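Local coordinates for antifreeze protein type II (Clupea harengus, PDB 2PY2), which probably binds ice crystals and limits their growth in herring, in a calcium-dependent manner, using a C-type lectin fold, at residues N12-L17 with L45-F50; D27-C32 with G36-S41; W75-M78 with S82-Y85; C101-V106 with H119-I124. One frame throughout, in Å; residues are numbered along the deposited sequence.

Contact 1. Residues N12-L17 with L45-F50; sequences NGRCFL and LEESTF
Arg14 and Glu47 cross at about a right angle, the arginine coming from strand 14-17 and the glutamate from helix 45-50. Arg14 NH1 lies 2.8 Å from Glu47 OE1 in a salt bridge whose hydrogen bond is bent, with an N-H...O angle of 136°. Only NH1 of the guanidinium bonds Glu47, and it meets OE1 from above the carboxylate plane. Glu47 gets there by an extended side chain, CG anti to the backbone N (chi1 -156°), while its OE2 takes the backbone N of His43. Ser41 O also accepts from Arg14 NH1.

Phe16 touches both partners: its CZ packs on one face of the Arg14 guanidinium, near the rim, and at the ring edge CZ is 3.8 Å from Glu47 OE1. Nearer its root the ring meets Phe50 obliquely, Phe16 CD2 coming within 3.6 Å of Phe50 CE2, and the two planes are inclined at 59°. Phe50 is stacked in turn on Phe11 of strand 9-11. The buried Glu47 is thus gripped by Arg14 beside the Phe16, Phe50 and Phe11 rings, where the N-terminal strands of this C-type lectin-like fold meet helix 45-52.

Contact 2. Residues D27-C32 with G36-S41; sequences DAQESC and GANLAS
Where helix 25-33 ends, the chain turns back through Gly36 so that Ala37 N bonds Cys32 O (3.0 Å), and residues 37-41 run on past the helix, 38-39 as a short strand. This is a Schellman motif with Gly36, at positive phi, as its C-prime residue; its second bond runs from Gly36 N to Met33 O. The Ala37 donor approaches from well above the carbonyl plane of Cys32, and Ala37 CB closes on Cys32 CB.

One turn back, Gln29 clips helix and strand together with both ends of its amide. Leaving the backbone with CG anti to N (chi1 169°) and then bending at chi2, the side chain curls toward the strand. Its OE1 accepts a nearly straight bond from Leu39 N at 2.9 Å, satisfying a buried backbone donor. Beside this grip the packing is apolar: the Leu39 side chain crosses that of Gln29 at a slant and drops its methyls toward the helix, CD2 resting 3.6 Å from Cys32 SG and 4.0 Å from Ala28 CB. Cys32 is itself bonded to Cys125 of strand 121-128, which ties the helix end to the main sheet. The amides of Gln29 and Asn38 run side by side and nearly coplanar, 14° apart, and Gln29 NE2 donates in the carbonyl plane to a lone pair of Asn38 OD1 at 2.9 Å.

Contact 3. Residues W75-M78 with S82-Y85; sequences WFWM and SMDY
Segments 75-78 and 82-85 belong to the long loop region of the C-type lectin fold, between strands 62-64 and 101-106, and Met83 reaches back across Trp75 and Trp77. The side chain of Trp75 is about 8 Å from the bound calcium ion.

Met83 carries most of the contact. Its chain bends at chi2 (-69°) and then runs straight through SD, which brings the terminal methyl over the face of the Trp77 indole. Met83 CE stands 3.6 Å from the centroid of the six-membered ring, only 18° off the ring normal, a clear CH-pi contact. Its SD approaches the five-membered ring more obliquely, making this a Met-aromatic pair as well. On its other flank the methyl meets Trp75 CB at 3.7 Å, and Met83 CG lies 3.5 Å from Trp75 O. The methyl also packs on Ile102 of strand 101-106.

The edge of the same indole looks at the loop backbone: Trp77 CD1 is 3.3 Å from Ser82 O. That carbonyl also closes an inverse gamma turn centred on Met83, with a weak bond from Asp84 N. Beside it a water accepts from Trp77 NE1 at 2.9 Å and stands 2.9 Å from Tyr85 O, to which it can donate, although other acceptors compete.

Within this contact, dispersion and probably sulfur-aromatic attraction act on one ring face, while the Ser82 carbonyl and the water lie at the edge. Together they should fix the rotation of the Trp77 ring.

Contact 4. Residues C101-V106 with H119-I124; sequences CIQMNV and HLHSSI
Strands 101-104 and 121-124 belong to the main mixed sheet and flank the same neighbour, strand 62-64, which pairs antiparallel with the first and parallel with the second. They therefore meet through side chains that reach past the strand between them. Even the nearest CA atoms, those of Gln103 and His121, are 8.4 Å apart.

On one face of the sheet Gln103 extends fully, CG anti to the backbone N (chi1 -176°), and sets its amide oxygen over the imidazole of His121. Gln103 OE1 stands 3.0 Å above the ring plane, displaced toward the rim, and is equally near His121 CE1 and His121 NE2 at 3.1 Å. The oxygen lies over the ring, so the angle at NE2 is poor for a hydrogen bond; this is a contact of a carbonyl oxygen with a ring face, the amide and ring planes being 34° apart. Such an approach would probably favour a ring that carries some positive character. His121 meets Trp63 of the intervening strand edge-to-face.

On the opposite face the contact is apolar. Met104 SD lies 4.2 Å from Ile124 CG1, and Met104 also touches Ile64 and Val51, the latter from helix 45-52. Just beyond, Asn105 and Val106 both face Cys111 in a G1 beta bulge.

Gln103 further shares backbone hydrogen bonding with Asn113, so this packing joins strand 101-106, partner of the strand that supplies calcium ligands Asn113 and Asp114, to the C-terminal strand, as in the C-type lectin fold.

How the contacts relate
Along the chain contact 2 is nested inside the loop closed by contact 1; contacts 3 and 4 follow in series. Their centres lie 12 to 16 Å apart, and contacts 2 and 4 are the closest pair. Contacts 1, 2 and 4 share the mixed sheet: strand 121-128 has both 14-20 and 38-39 as neighbours, and Ala40 N probably bonds Ile124 O. Contact 3 joins from the long-loop side, with Trp77 packed on Ser41, Tyr85 on helix 45-52 and Trp75 on Ile102. The four thus connect the terminal strands and both helices to the loop region near the calcium site, within one compact C-type lectin-like domain.

Contact 1. Residues N12-L17 with L45-F50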
# COMPACT_ATOMS: atom_id res chain seq x y z
N ASN A 12 -6.94 -5.43 13.53
CA ASN A 12 -6.28 -4.57 14.51
C ASN A 12 -6.82 -3.15 14.57
O ASN A 12 -6.06 -2.19 14.47
CB ASN A 12 -4.77 -4.54 14.22
CG ASN A 12 -3.95 -4.95 15.42
OD1 ASN A 12 -3.95 -4.27 16.45
ND2 ASN A 12 -3.24 -6.07 15.29
N GLY A 13 -8.13 -3.03 14.72
CA GLY A 13 -8.75 -1.72 14.84
C GLY A 13 -8.90 -0.90 13.57
O GLY A 13 -9.33 0.25 13.63
N ARG A 14 -8.56 -1.48 12.43
CA ARG A 14 -8.67 -0.76 11.16
C ARG A 14 -9.50 -1.58 10.19
O ARG A 14 -9.66 -2.79 10.37
CB ARG A 14 -7.29 -0.52 10.57
CG ARG A 14 -6.26 0.03 11.55
CD ARG A 14 -4.85 -0.14 11.00
NE ARG A 14 -4.65 0.63 9.78
CZ ARG A 14 -3.61 0.48 8.96
NH1 ARG A 14 -2.68 -0.43 9.23
NH2 ARG A 14 -3.51 1.25 7.88
N CYS A 15 -10.03 -0.92 9.16
CA CYS A 15 -10.81 -1.59 8.13
C CYS A 15 -10.03 -1.48 6.83
O CYS A 15 -9.45 -0.43 6.52
CB CYS A 15 -12.19 -0.93 7.98
SG CYS A 15 -13.19 -0.96 9.50
N PHE A 16 -10.00 -2.57 6.07
CA PHE A 16 -9.25 -2.62 4.82
C PHE A 16 -10.12 -2.96 3.63
O PHE A 16 -11.14 -3.64 3.75
CB PHE A 16 -8.15 -3.67 4.93
CG PHE A 16 -7.09 -3.34 5.95
CD1 PHE A 16 -5.91 -2.72 5.56
CD2 PHE A 16 -7.28 -3.65 7.29
CE1 PHE A 16 -4.93 -2.42 6.49
CE2 PHE A 16 -6.31 -3.35 8.24
CZ PHE A 16 -5.13 -2.74 7.84
N LEU A 17 -9.70 -2.48 2.46
CA LEU A 17 -10.43 -2.75 1.24
C LEU A 17 -9.47 -2.86 0.07
O LEU A 17 -8.54 -2.07 -0.06
CB LEU A 17 -11.44 -1.64 0.95
CG LEU A 17 -12.29 -1.85 -0.31
CD1 LEU A 17 -13.20 -3.06 -0.12
CD2 LEU A 17 -13.13 -0.62 -0.59
N LEU A 45 4.31 -8.11 10.12
CA LEU A 45 4.14 -9.24 9.22
C LEU A 45 2.69 -9.71 9.30
O LEU A 45 2.11 -10.13 8.32
CB LEU A 45 5.07 -10.38 9.61
CG LEU A 45 4.89 -11.65 8.76
CD1 LEU A 45 5.20 -11.37 7.30
CD2 LEU A 45 5.81 -12.70 9.29
N GLU A 46 2.13 -9.65 10.50
CA GLU A 46 0.75 -10.07 10.71
C GLU A 46 -0.20 -9.22 9.85
O GLU A 46 -1.15 -9.73 9.26
CB GLU A 46 0.39 -9.92 12.19
CG GLU A 46 1.12 -10.90 13.13
CD GLU A 46 2.64 -10.86 12.99
OE1 GLU A 46 3.26 -9.79 13.21
OE2 GLU A 46 3.23 -11.92 12.65
N GLU A 47 0.07 -7.93 9.78
CA GLU A 47 -0.77 -7.03 8.99
C GLU A 47 -0.52 -7.29 7.51
O GLU A 47 -1.45 -7.28 6.70
CB GLU A 47 -0.44 -5.58 9.34
CG GLU A 47 -1.56 -4.61 9.06
CD GLU A 47 -1.43 -3.33 9.88
OE1 GLU A 47 -2.44 -2.92 10.50
OE2 GLU A 47 -0.33 -2.75 9.91
N SER A 48 0.73 -7.53 7.16
CA SER A 48 1.10 -7.80 5.79
C SER A 48 0.37 -9.04 5.29
O SER A 48 -0.14 -9.07 4.19
CB SER A 48 2.60 -8.04 5.67
OG SER A 48 2.92 -8.40 4.33
N THR A 49 0.34 -10.08 6.13
CA THR A 49 -0.33 -11.31 5.77
C THR A 49 -1.83 -11.09 5.59
O THR A 49 -2.43 -11.58 4.63
CB THR A 49 -0.06 -12.38 6.84
OG1 THR A 49 1.35 -12.65 6.86
CG2 THR A 49 -0.81 -13.67 6.54
N PHE A 50 -2.43 -10.33 6.51
CA PHE A 50 -3.86 -10.04 6.42
C PHE A 50 -4.20 -9.33 5.12
O PHE A 50 -5.17 -9.68 4.45
CB PHE A 50 -4.31 -9.16 7.59
CG PHE A 50 -5.76 -8.79 7.53
CD1 PHE A 50 -6.74 -9.66 7.98
CD2 PHE A 50 -6.15 -7.58 6.95
CE1 PHE A 50 -8.10 -9.35 7.86
CE2 PHE A 50 -7.50 -7.26 6.83
CZ PHE A 50 -8.47 -8.14 7.28

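Contact 2. Residues D27-C32 with G36-S41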
# COMPACT_ATOMS: atom_id res chain seq x y z
N ASP A 27 -4.31 8.67 -8.23
CA ASP A 27 -5.73 8.36 -8.42
C ASP A 27 -6.19 7.32 -7.38
O ASP A 27 -7.31 7.38 -6.90
CB ASP A 27 -6.01 7.84 -9.83
CG ASP A 27 -6.14 8.96 -10.86
OD1 ASP A 27 -6.21 10.14 -10.46
OD2 ASP A 27 -6.18 8.66 -12.08
N ALA A 28 -5.31 6.38 -7.05
CA ALA A 28 -5.61 5.36 -6.05
C ALA A 28 -5.85 6.01 -4.69
O ALA A 28 -6.78 5.66 -3.96
CB ALA A 28 -4.46 4.36 -5.96
N GLN A 29 -4.98 6.96 -4.33
CA GLN A 29 -5.11 7.67 -3.07
C GLN A 29 -6.39 8.51 -3.06
O GLN A 29 -7.11 8.55 -2.06
CB GLN A 29 -3.89 8.55 -2.84
CG GLN A 29 -4.03 9.54 -1.67
CD GLN A 29 -4.11 8.87 -0.31
OE1 GLN A 29 -3.90 7.65 -0.17
NE2 GLN A 29 -4.40 9.66 0.71
N GLU A 30 -6.66 9.16 -4.19
CA GLU A 30 -7.87 9.98 -4.31
C GLU A 30 -9.09 9.08 -4.15
O GLU A 30 -10.06 9.44 -3.47
CB GLU A 30 -7.89 10.67 -5.68
CG GLU A 30 -6.74 11.66 -5.90
CD GLU A 30 -6.67 12.22 -7.33
OE1 GLU A 30 -7.64 12.89 -7.76
OE2 GLU A 30 -5.64 12.00 -8.02
N SER A 31 -9.04 7.90 -4.75
CA SER A 31 -10.14 6.95 -4.66
C SER A 31 -10.38 6.56 -3.20
O SER A 31 -11.53 6.46 -2.76
CB SER A 31 -9.84 5.72 -5.52
OG SER A 31 -10.97 4.87 -5.62
N CYS A 32 -9.31 6.35 -2.43
CA CYS A 32 -9.47 6.00 -1.02
C CYS A 32 -10.05 7.16 -0.22
O CYS A 32 -10.89 6.96 0.67
CB CYS A 32 -8.13 5.63 -0.37
SG CYS A 32 -7.24 4.15 -0.96
N GLY A 36 -13.14 8.26 2.97
CA GLY A 36 -12.60 8.61 4.27
C GLY A 36 -11.42 7.73 4.63
O GLY A 36 -11.12 7.52 5.81
N ALA A 37 -10.73 7.23 3.61
CA ALA A 37 -9.58 6.34 3.81
C ALA A 37 -8.29 6.88 3.19
O ALA A 37 -8.27 7.97 2.61
CB ALA A 37 -9.90 4.96 3.22
N ASN A 38 -7.22 6.11 3.33
CA ASN A 38 -5.91 6.44 2.77
C ASN A 38 -5.35 5.14 2.22
O ASN A 38 -5.77 4.07 2.66
CB ASN A 38 -4.94 6.90 3.87
CG ASN A 38 -5.17 8.32 4.30
OD1 ASN A 38 -4.94 9.25 3.53
ND2 ASN A 38 -5.63 8.50 5.53
N LEU A 39 -4.44 5.22 1.25
CA LEU A 39 -3.81 3.99 0.79
C LEU A 39 -3.24 3.42 2.08
O LEU A 39 -2.71 4.16 2.91
CB LEU A 39 -2.72 4.28 -0.23
CG LEU A 39 -3.29 4.55 -1.62
CD1 LEU A 39 -2.18 5.01 -2.57
CD2 LEU A 39 -3.96 3.27 -2.15
N ALA A 40 -3.33 2.11 2.25
CA ALA A 40 -2.91 1.48 3.50
C ALA A 40 -1.46 1.54 3.92
O ALA A 40 -0.57 1.56 3.08
CB ALA A 40 -3.36 0.02 3.51
N SER A 41 -1.24 1.62 5.23
CA SER A 41 0.11 1.58 5.78
C SER A 41 0.15 0.17 6.38
O SER A 41 -0.90 -0.39 6.74
CB SER A 41 0.31 2.64 6.87
OG SER A 41 -0.59 2.49 7.95

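Contact 3. Residues W75-M78 with S82-Y85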
# COMPACT_ATOMS: atom_id res chain seq x y z
N TRP A 75 10.99 8.00 4.03
CA TRP A 75 9.69 7.40 3.78
C TRP A 75 8.55 7.84 4.70
O TRP A 75 8.72 7.94 5.92
CB TRP A 75 9.81 5.88 3.85
CG TRP A 75 10.79 5.35 2.86
CD1 TRP A 75 12.13 5.20 3.03
CD2 TRP A 75 10.51 5.00 1.51
NE1 TRP A 75 12.71 4.78 1.86
CE2 TRP A 75 11.74 4.65 0.91
CE3 TRP A 75 9.34 4.94 0.73
CZ2 TRP A 75 11.84 4.25 -0.43
CZ3 TRP A 75 9.43 4.56 -0.60
CH2 TRP A 75 10.68 4.22 -1.16
N PHE A 76 7.40 8.10 4.09
CA PHE A 76 6.22 8.52 4.84
C PHE A 76 4.99 7.74 4.38
O PHE A 76 4.89 7.37 3.21
CB PHE A 76 5.94 10.00 4.60
CG PHE A 76 7.03 10.91 5.10
CD1 PHE A 76 7.11 11.23 6.45
CD2 PHE A 76 7.97 11.41 4.24
CE1 PHE A 76 8.13 12.06 6.93
CE2 PHE A 76 9.00 12.24 4.70
CZ PHE A 76 9.08 12.56 6.05
N TRP A 77 4.09 7.49 5.33
CA TRP A 77 2.82 6.82 5.06
C TRP A 77 1.81 7.96 4.97
O TRP A 77 1.90 8.93 5.73
CB TRP A 77 2.40 5.92 6.22
CG TRP A 77 3.16 4.64 6.35
CD1 TRP A 77 3.87 4.21 7.43
CD2 TRP A 77 3.21 3.56 5.39
NE1 TRP A 77 4.36 2.95 7.22
CE2 TRP A 77 3.97 2.52 5.97
CE3 TRP A 77 2.69 3.38 4.10
CZ2 TRP A 77 4.22 1.31 5.31
CZ3 TRP A 77 2.93 2.17 3.44
CH2 TRP A 77 3.69 1.16 4.05
N MET A 78 0.85 7.85 4.06
CA MET A 78 -0.16 8.90 3.89
C MET A 78 -1.06 9.09 5.10
O MET A 78 -1.67 10.15 5.26
CB MET A 78 -1.01 8.62 2.65
CG MET A 78 -0.28 8.83 1.35
SD MET A 78 0.40 10.51 1.19
CE MET A 78 -1.11 11.45 0.99
N SER A 82 3.87 5.74 11.78
CA SER A 82 5.32 5.56 11.65
C SER A 82 5.77 4.47 10.68
O SER A 82 5.07 3.48 10.45
CB SER A 82 5.94 5.29 13.02
OG SER A 82 7.35 5.25 12.94
N MET A 83 6.95 4.67 10.10
CA MET A 83 7.56 3.71 9.19
C MET A 83 8.41 2.81 10.08
O MET A 83 9.61 3.03 10.25
CB MET A 83 8.46 4.42 8.18
CG MET A 83 7.82 4.66 6.82
SD MET A 83 7.55 3.13 5.90
CE MET A 83 6.76 3.80 4.38
N ASP A 84 7.77 1.79 10.64
CA ASP A 84 8.44 0.88 11.56
C ASP A 84 8.50 -0.55 11.04
O ASP A 84 8.90 -1.46 11.76
CB ASP A 84 7.71 0.89 12.90
CG ASP A 84 6.21 0.71 12.74
OD1 ASP A 84 5.78 0.20 11.69
OD2 ASP A 84 5.46 1.08 13.67
N TYR A 85 8.11 -0.75 9.79
CA TYR A 85 8.12 -2.07 9.21
C TYR A 85 8.27 -1.93 7.70
O TYR A 85 7.77 -0.97 7.12
CB TYR A 85 6.82 -2.80 9.52
CG TYR A 85 6.64 -4.11 8.77
CD1 TYR A 85 7.19 -5.30 9.26
CD2 TYR A 85 5.94 -4.16 7.57
CE1 TYR A 85 7.03 -6.50 8.56
CE2 TYR A 85 5.78 -5.34 6.87
CZ TYR A 85 6.33 -6.51 7.37
OH TYR A 85 6.17 -7.68 6.66
O HOH W 1 5.66 0.65 8.35

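Contact 4. Residues C101-V106 with H119-I124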
# COMPACT_ATOMS: atom_id res chain seq x y z
N CYS A 101 7.02 5.51 -5.15
CA CYS A 101 5.79 5.02 -4.52
C CYS A 101 5.92 3.53 -4.22
O CYS A 101 6.45 2.79 -5.04
CB CYS A 101 4.61 5.28 -5.46
SG CYS A 101 4.10 7.03 -5.51
N ILE A 102 5.43 3.09 -3.06
CA ILE A 102 5.55 1.67 -2.69
C ILE A 102 4.47 0.78 -3.27
O ILE A 102 3.28 1.02 -3.08
CB ILE A 102 5.54 1.46 -1.16
CG1 ILE A 102 6.69 2.23 -0.50
CG2 ILE A 102 5.72 -0.03 -0.84
CD1 ILE A 102 6.73 2.09 1.02
N GLN A 103 4.91 -0.28 -3.95
CA GLN A 103 4.02 -1.27 -4.54
C GLN A 103 4.30 -2.57 -3.79
O GLN A 103 5.46 -2.93 -3.59
CB GLN A 103 4.36 -1.48 -6.02
CG GLN A 103 3.42 -2.43 -6.71
CD GLN A 103 3.85 -2.80 -8.12
OE1 GLN A 103 3.19 -3.60 -8.77
NE2 GLN A 103 4.96 -2.23 -8.59
N MET A 104 3.25 -3.27 -3.37
CA MET A 104 3.43 -4.55 -2.67
C MET A 104 3.05 -5.72 -3.60
O MET A 104 2.56 -5.51 -4.72
CB MET A 104 2.58 -4.60 -1.39
CG MET A 104 1.08 -4.78 -1.61
SD MET A 104 0.21 -5.07 -0.04
CE MET A 104 0.52 -6.87 0.18
N ASN A 105 3.28 -6.96 -3.15
CA ASN A 105 2.98 -8.15 -3.96
C ASN A 105 3.73 -8.15 -5.29
O ASN A 105 3.21 -8.61 -6.30
CB ASN A 105 1.48 -8.24 -4.26
CG ASN A 105 0.70 -8.96 -3.18
OD1 ASN A 105 -0.54 -8.92 -3.17
ND2 ASN A 105 1.40 -9.62 -2.27
N VAL A 106 4.95 -7.64 -5.28
CA VAL A 106 5.75 -7.54 -6.50
C VAL A 106 6.65 -8.74 -6.70
O VAL A 106 7.30 -9.21 -5.76
CB VAL A 106 6.63 -6.27 -6.47
CG1 VAL A 106 7.39 -6.11 -7.78
CG2 VAL A 106 5.74 -5.06 -6.20
N HIS A 119 2.49 4.31 -12.78
CA HIS A 119 2.09 2.95 -13.18
C HIS A 119 0.70 2.64 -12.67
O HIS A 119 0.36 3.03 -11.56
CB HIS A 119 3.06 1.92 -12.60
CG HIS A 119 4.38 1.87 -13.30
ND1 HIS A 119 4.84 2.88 -14.12
CD2 HIS A 119 5.36 0.93 -13.29
CE1 HIS A 119 6.04 2.57 -14.57
NE2 HIS A 119 6.38 1.39 -14.08
N LEU A 120 -0.08 1.91 -13.46
CA LEU A 120 -1.44 1.55 -13.03
C LEU A 120 -1.45 0.23 -12.26
O LEU A 120 -0.93 -0.77 -12.74
CB LEU A 120 -2.36 1.39 -14.25
CG LEU A 120 -2.56 2.59 -15.19
CD1 LEU A 120 -2.96 3.80 -14.38
CD2 LEU A 120 -1.30 2.88 -15.97
N HIS A 121 -2.02 0.25 -11.05
CA HIS A 121 -2.13 -0.96 -10.24
C HIS A 121 -3.37 -0.93 -9.36
O HIS A 121 -4.00 0.12 -9.16
CB HIS A 121 -0.91 -1.12 -9.34
CG HIS A 121 0.34 -1.48 -10.07
ND1 HIS A 121 0.47 -2.66 -10.77
CD2 HIS A 121 1.52 -0.83 -10.21
CE1 HIS A 121 1.68 -2.72 -11.30
NE2 HIS A 121 2.33 -1.62 -10.98
N SER A 122 -3.74 -2.11 -8.86
CA SER A 122 -4.86 -2.23 -7.95
C SER A 122 -4.32 -1.61 -6.67
O SER A 122 -3.15 -1.23 -6.63
CB SER A 122 -5.17 -3.71 -7.71
OG SER A 122 -5.49 -4.33 -8.94
N SER A 123 -5.13 -1.51 -5.63
CA SER A 123 -4.63 -0.89 -4.42
C SER A 123 -5.32 -1.35 -3.15
O SER A 123 -6.37 -1.99 -3.19
CB SER A 123 -4.72 0.64 -4.54
OG SER A 123 -6.05 1.05 -4.77
N ILE A 124 -4.70 -1.02 -2.02
CA ILE A 124 -5.25 -1.38 -0.72
C ILE A 124 -5.57 -0.10 0.03
O ILE A 124 -4.69 0.75 0.19
CB ILE A 124 -4.22 -2.13 0.15
CG1 ILE A 124 -3.52 -3.23 -0.66
CG2 ILE A 124 -4.92 -2.69 1.40
CD1 ILE A 124 -4.44 -4.27 -1.23